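Local coordinates for protein Amuc_1100 (Akkermansia muciniphila, PDB 6KNY) that is of unknown function and is probably anchored in the membrane by a transmembrane helix, at residues 117-122 with 171-176; 96-99 with 104-107. All coordinates share one frame; numbering follows the deposited sequence.

Interaction 1: residues 117-122 with 171-176; sequences ASTLGF and TPMPLE
The Phe122 ring meets Met173 at its edge: the sulfur SD lies close to the ring plane, 87° off the normal and 5.1 Å from the ring centroid. The ring atom nearest to the sulfur is Phe122 CD2, 3.9 Å from Met173 SD, with CE2 only slightly farther, which places the sulfur beside the CD2-CE2 bond and makes this an edge-on Met-aromatic contact. His275, on the neighbouring strand 265-276, forms an edge-to-face pair with the same ring. Phe122 reaches this place because its CG stands anti to the backbone N (chi1 165°), which carries the ring off helix 117-134 to the sheet. Met173 answers with a chain extended beyond CG, chi2 and chi3 both near 180°, by which the thioether reaches from the strand to the helix. Its terminal CE ends 3.7 Å from Thr119 CG2, the methyl of Thr119, about one helical turn before Phe122. The contact thus joins the start of helix 117-134 to strand 170-181, the helix layer packed against one face of the mixed sheet. Backbone bonds pair Met173 with Leu273 on the adjacent strand, fixing the base from which the thioether projects. Were an alanine to stand in place of Phe122, Met173 SD and the His275 ring would probably both lose their aromatic partner, and the thioether would be freer to turn.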
loop_
_atom_site.group_PDB
_atom_site.type_symbol
_atom_site.label_atom_id
_atom_site.label_comp_id
_atom_site.label_asym_id
_atom_site.label_seq_id
_atom_site.Cartn_x
_atom_site.Cartn_y
_atom_site.Cartn_z
ATOM N N ALA A 117 13.778 -4.238 8.571
ATOM C CA ALA A 117 12.546 -5.000 8.784
ATOM C C ALA A 117 11.423 -4.141 9.348
ATOM O O ALA A 117 10.249 -4.329 9.000
ATOM C CB ALA A 117 12.807 -6.178 9.719
ATOM N N SER A 118 11.756 -3.220 10.245
ATOM C CA SER A 118 10.732 -2.452 10.949
ATOM C C SER A 118 10.105 -1.393 10.036
ATOM O O SER A 118 8.884 -1.176 10.060
ATOM C CB SER A 118 11.359 -1.813 12.186
ATOM O OG SER A 118 10.488 -0.877 12.785
ATOM N N THR A 119 10.932 -0.719 9.240
ATOM C CA THR A 119 10.425 0.211 8.233
ATOM C C THR A 119 9.540 -0.508 7.211
ATOM O O THR A 119 8.429 -0.054 6.897
ATOM C CB THR A 119 11.617 0.912 7.578
ATOM O OG1 THR A 119 12.383 1.567 8.611
ATOM C CG2 THR A 119 11.175 1.938 6.531
ATOM N N LEU A 120 9.991 -1.670 6.726
ATOM C CA LEU A 120 9.180 -2.469 5.808
ATOM C C LEU A 120 7.856 -2.918 6.425
ATOM O O LEU A 120 6.855 -3.076 5.702
ATOM C CB LEU A 120 9.969 -3.692 5.355
ATOM C CG LEU A 120 11.185 -3.358 4.495
ATOM C CD1 LEU A 120 12.037 -4.597 4.263
ATOM C CD2 LEU A 120 10.736 -2.761 3.165
ATOM N N GLY A 121 7.831 -3.182 7.738
ATOM C CA GLY A 121 6.586 -3.619 8.359
ATOM C C GLY A 121 5.544 -2.521 8.390
ATOM O O GLY A 121 4.355 -2.775 8.223
ATOM N N PHE A 122 5.982 -1.280 8.608
ATOM C CA PHE A 122 5.078 -0.145 8.475
ATOM C C PHE A 122 4.536 -0.073 7.054
ATOM O O PHE A 122 3.328 0.040 6.848
ATOM C CB PHE A 122 5.798 1.161 8.825
ATOM C CG PHE A 122 5.063 2.393 8.367
ATOM C CD1 PHE A 122 4.001 2.899 9.112
ATOM C CD2 PHE A 122 5.401 3.026 7.179
ATOM C CE1 PHE A 122 3.303 4.026 8.680
ATOM C CE2 PHE A 122 4.714 4.151 6.755
ATOM C CZ PHE A 122 3.676 4.653 7.498
ATOM N N THR A 171 9.076 10.955 5.561
ATOM C CA THR A 171 9.772 10.221 4.510
ATOM C C THR A 171 8.716 9.659 3.576
ATOM O O THR A 171 7.824 8.927 4.034
ATOM C CB THR A 171 10.619 9.085 5.074
ATOM O OG1 THR A 171 11.659 9.630 5.894
ATOM C CG2 THR A 171 11.202 8.188 3.926
ATOM N N PRO A 172 8.728 10.022 2.296
ATOM C CA PRO A 172 7.744 9.472 1.362
ATOM C C PRO A 172 8.166 8.083 0.930
ATOM O O PRO A 172 9.352 7.820 0.705
ATOM C CB PRO A 172 7.803 10.443 0.171
ATOM C CG PRO A 172 9.270 10.880 0.147
ATOM C CD PRO A 172 9.710 10.907 1.640
ATOM N N MET A 173 7.186 7.199 0.757
ATOM C CA MET A 173 7.480 5.837 0.314
ATOM C C MET A 173 6.720 5.534 -0.968
ATOM O O MET A 173 5.482 5.425 -0.936
ATOM C CB MET A 173 7.137 4.832 1.412
ATOM C CG MET A 173 7.930 5.093 2.706
ATOM S SD MET A 173 7.545 3.883 3.978
ATOM C CE MET A 173 8.630 4.394 5.327
ATOM N N PRO A 174 7.395 5.371 -2.112
ATOM C CA PRO A 174 6.678 5.278 -3.393
ATOM C C PRO A 174 6.063 3.911 -3.615
ATOM O O PRO A 174 6.578 2.889 -3.148
ATOM C CB PRO A 174 7.773 5.558 -4.431
ATOM C CG PRO A 174 9.020 5.038 -3.769
ATOM C CD PRO A 174 8.860 5.319 -2.284
ATOM N N LEU A 175 4.929 3.909 -4.320
ATOM C CA LEU A 175 4.395 2.687 -4.904
ATOM C C LEU A 175 3.455 3.038 -6.047
ATOM O O LEU A 175 2.972 4.172 -6.167
ATOM C CB LEU A 175 3.665 1.835 -3.865
ATOM C CG LEU A 175 2.404 2.431 -3.261
ATOM C CD1 LEU A 175 1.375 1.305 -3.045
ATOM C CD2 LEU A 175 2.751 3.126 -1.921
ATOM N N GLU A 176 3.174 2.031 -6.867
ATOM C CA GLU A 176 2.236 2.152 -7.974
ATOM C C GLU A 176 1.237 1.017 -7.874
ATOM O O GLU A 176 1.615 -0.120 -7.588
ATOM C CB GLU A 176 2.932 2.047 -9.342
ATOM C CG GLU A 176 4.097 2.980 -9.576
ATOM C CD GLU A 176 4.717 2.750 -10.964
ATOM O OE1 GLU A 176 4.054 2.123 -11.823
ATOM O OE2 GLU A 176 5.870 3.175 -11.183
#

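Interaction 2: residues 96-99 with 104-107; sequences TDTS and FQVY
Asp97 and Thr98 meet Gln105 in a small surface contact, 98 Å² buried in all, between the short, weakly bonded helical turn that begins near Asp97 and the loop that leads from it to helix 117-134. The segments are separated by only a few residues, and the closest alpha carbons, Thr98 CA and Gln105 CA, stand 7.0 Å apart. Gln105 carries one whole side of the contact. Its CG lies anti to the backbone N (chi1 -170°) and the chain runs extended beyond it; the amide thereby reaches the 96-99 segment and its two ends find different neighbours. Gln105 NE2 comes to 3.8 Å from Asp97 OD2, while Gln105 OE1 lies 3.9 Å from the methyl CG2 of Thr98. Carboxylate and amide planes stand 87° apart, so the two groups do not lie flat against each other. Thr98 OG1 shares a hydrogen bond of 2.9 Å with Thr96 OG1 on its own segment. Arg81 of helix 70-91 forms a salt bridge with the other carboxylate oxygen, Asp97 OD1. Tyr107 N bonds back to Phe104 O, closing a beta turn with Gln105 and Val106 at its corners. With the carboxylate charge already met by Arg81, the nearness of Gln105 NE2, too distant for a firm bond, is likely to add only a weak attraction, and the Thr98 methyl offers the amide oxygen van der Waals contact alone.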
loop_
_atom_site.group_PDB
_atom_site.type_symbol
_atom_site.label_atom_id
_atom_site.label_comp_id
_atom_site.label_asym_id
_atom_site.label_seq_id
_atom_site.Cartn_x
_atom_site.Cartn_y
_atom_site.Cartn_z
ATOM N N THR A 96 -3.087 -10.931 -10.113
ATOM C CA THR A 96 -1.902 -11.600 -10.627
ATOM C C THR A 96 -1.006 -12.018 -9.475
ATOM O O THR A 96 -1.053 -11.454 -8.370
ATOM C CB THR A 96 -1.102 -10.706 -11.580
ATOM O OG1 THR A 96 -0.509 -9.620 -10.856
ATOM C CG2 THR A 96 -1.988 -10.144 -12.703
ATOM N N ASP A 97 -0.167 -13.012 -9.761
ATOM C CA ASP A 97 0.802 -13.454 -8.774
ATOM C C ASP A 97 1.613 -12.281 -8.261
ATOM O O ASP A 97 1.849 -12.163 -7.053
ATOM C CB ASP A 97 1.723 -14.517 -9.364
ATOM C CG ASP A 97 2.521 -15.231 -8.298
ATOM O OD1 ASP A 97 1.955 -15.476 -7.214
ATOM O OD2 ASP A 97 3.699 -15.539 -8.535
ATOM N N THR A 98 2.016 -11.374 -9.161
ATOM C CA THR A 98 2.859 -10.261 -8.744
ATOM C C THR A 98 2.107 -9.323 -7.803
ATOM O O THR A 98 2.613 -9.001 -6.722
ATOM C CB THR A 98 3.405 -9.502 -9.953
ATOM O OG1 THR A 98 2.321 -9.015 -10.764
ATOM C CG2 THR A 98 4.338 -10.403 -10.769
ATOM N N SER A 99 0.886 -8.893 -8.183
ATOM C CA SER A 99 0.062 -8.075 -7.283
ATOM C C SER A 99 -0.071 -8.694 -5.896
ATOM O O SER A 99 -0.067 -7.978 -4.873
ATOM C CB SER A 99 -1.338 -7.873 -7.854
ATOM O OG SER A 99 -1.334 -6.901 -8.864
ATOM N N PHE A 104 6.236 -6.715 -2.408
ATOM C CA PHE A 104 7.357 -7.255 -1.649
ATOM C C PHE A 104 7.774 -8.641 -2.142
ATOM O O PHE A 104 8.278 -9.454 -1.356
ATOM C CB PHE A 104 7.011 -7.312 -0.160
ATOM C CG PHE A 104 6.646 -5.974 0.460
ATOM C CD1 PHE A 104 7.625 -5.164 1.042
ATOM C CD2 PHE A 104 5.322 -5.549 0.505
ATOM C CE1 PHE A 104 7.277 -3.956 1.656
ATOM C CE2 PHE A 104 4.971 -4.335 1.113
ATOM C CZ PHE A 104 5.944 -3.541 1.676
ATOM N N GLN A 105 7.598 -8.933 -3.440
ATOM C CA GLN A 105 7.992 -10.249 -3.937
ATOM C C GLN A 105 9.493 -10.458 -3.816
ATOM O O GLN A 105 9.961 -11.597 -3.721
ATOM C CB GLN A 105 7.553 -10.456 -5.393
ATOM C CG GLN A 105 7.741 -11.918 -5.865
ATOM C CD GLN A 105 7.124 -12.206 -7.227
ATOM O OE1 GLN A 105 7.010 -11.317 -8.070
ATOM N NE2 GLN A 105 6.719 -13.460 -7.445
ATOM N N VAL A 106 10.266 -9.375 -3.782
ATOM C CA VAL A 106 11.703 -9.502 -3.558
ATOM C C VAL A 106 12.024 -10.212 -2.237
ATOM O O VAL A 106 13.135 -10.718 -2.053
ATOM C CB VAL A 106 12.334 -8.092 -3.614
ATOM C CG1 VAL A 106 11.844 -7.225 -2.441
ATOM C CG2 VAL A 106 13.854 -8.172 -3.662
ATOM N N TYR A 107 11.078 -10.258 -1.303
ATOM C CA TYR A 107 11.295 -10.936 -0.032
ATOM C C TYR A 107 10.459 -12.211 0.092
ATOM O O TYR A 107 10.172 -12.661 1.209
ATOM C CB TYR A 107 11.001 -9.973 1.119
ATOM C CG TYR A 107 11.889 -8.741 1.098
ATOM C CD1 TYR A 107 13.272 -8.862 1.137
ATOM C CD2 TYR A 107 11.340 -7.461 1.011
ATOM C CE1 TYR A 107 14.095 -7.742 1.100
ATOM C CE2 TYR A 107 12.156 -6.329 0.971
ATOM C CZ TYR A 107 13.533 -6.477 1.023
ATOM O OH TYR A 107 14.372 -5.371 0.998
#

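Interaction 2 comes first along the chain and interaction 1 follows in series, with the loop after residues 104-107 leading into helix 117-134; their centres lie about 15 Å apart. They touch through Leu120, on the helix of interaction 1: its CD1 packs 3.7 Å from Tyr107 CE2, and its CD2 lies 4.0 Å from Phe104 CE1. The CB bond of Leu120 points away from residues 171-176, so helix 117-134 offers Thr119 and Phe122 to the sheet and Leu120 to the loop. The two contacts differ in setting: interaction 1 is largely buried and apolar, its centre about 9 Å from the chain centre, whereas interaction 2 lies at the surface, its centre about 13 Å from it.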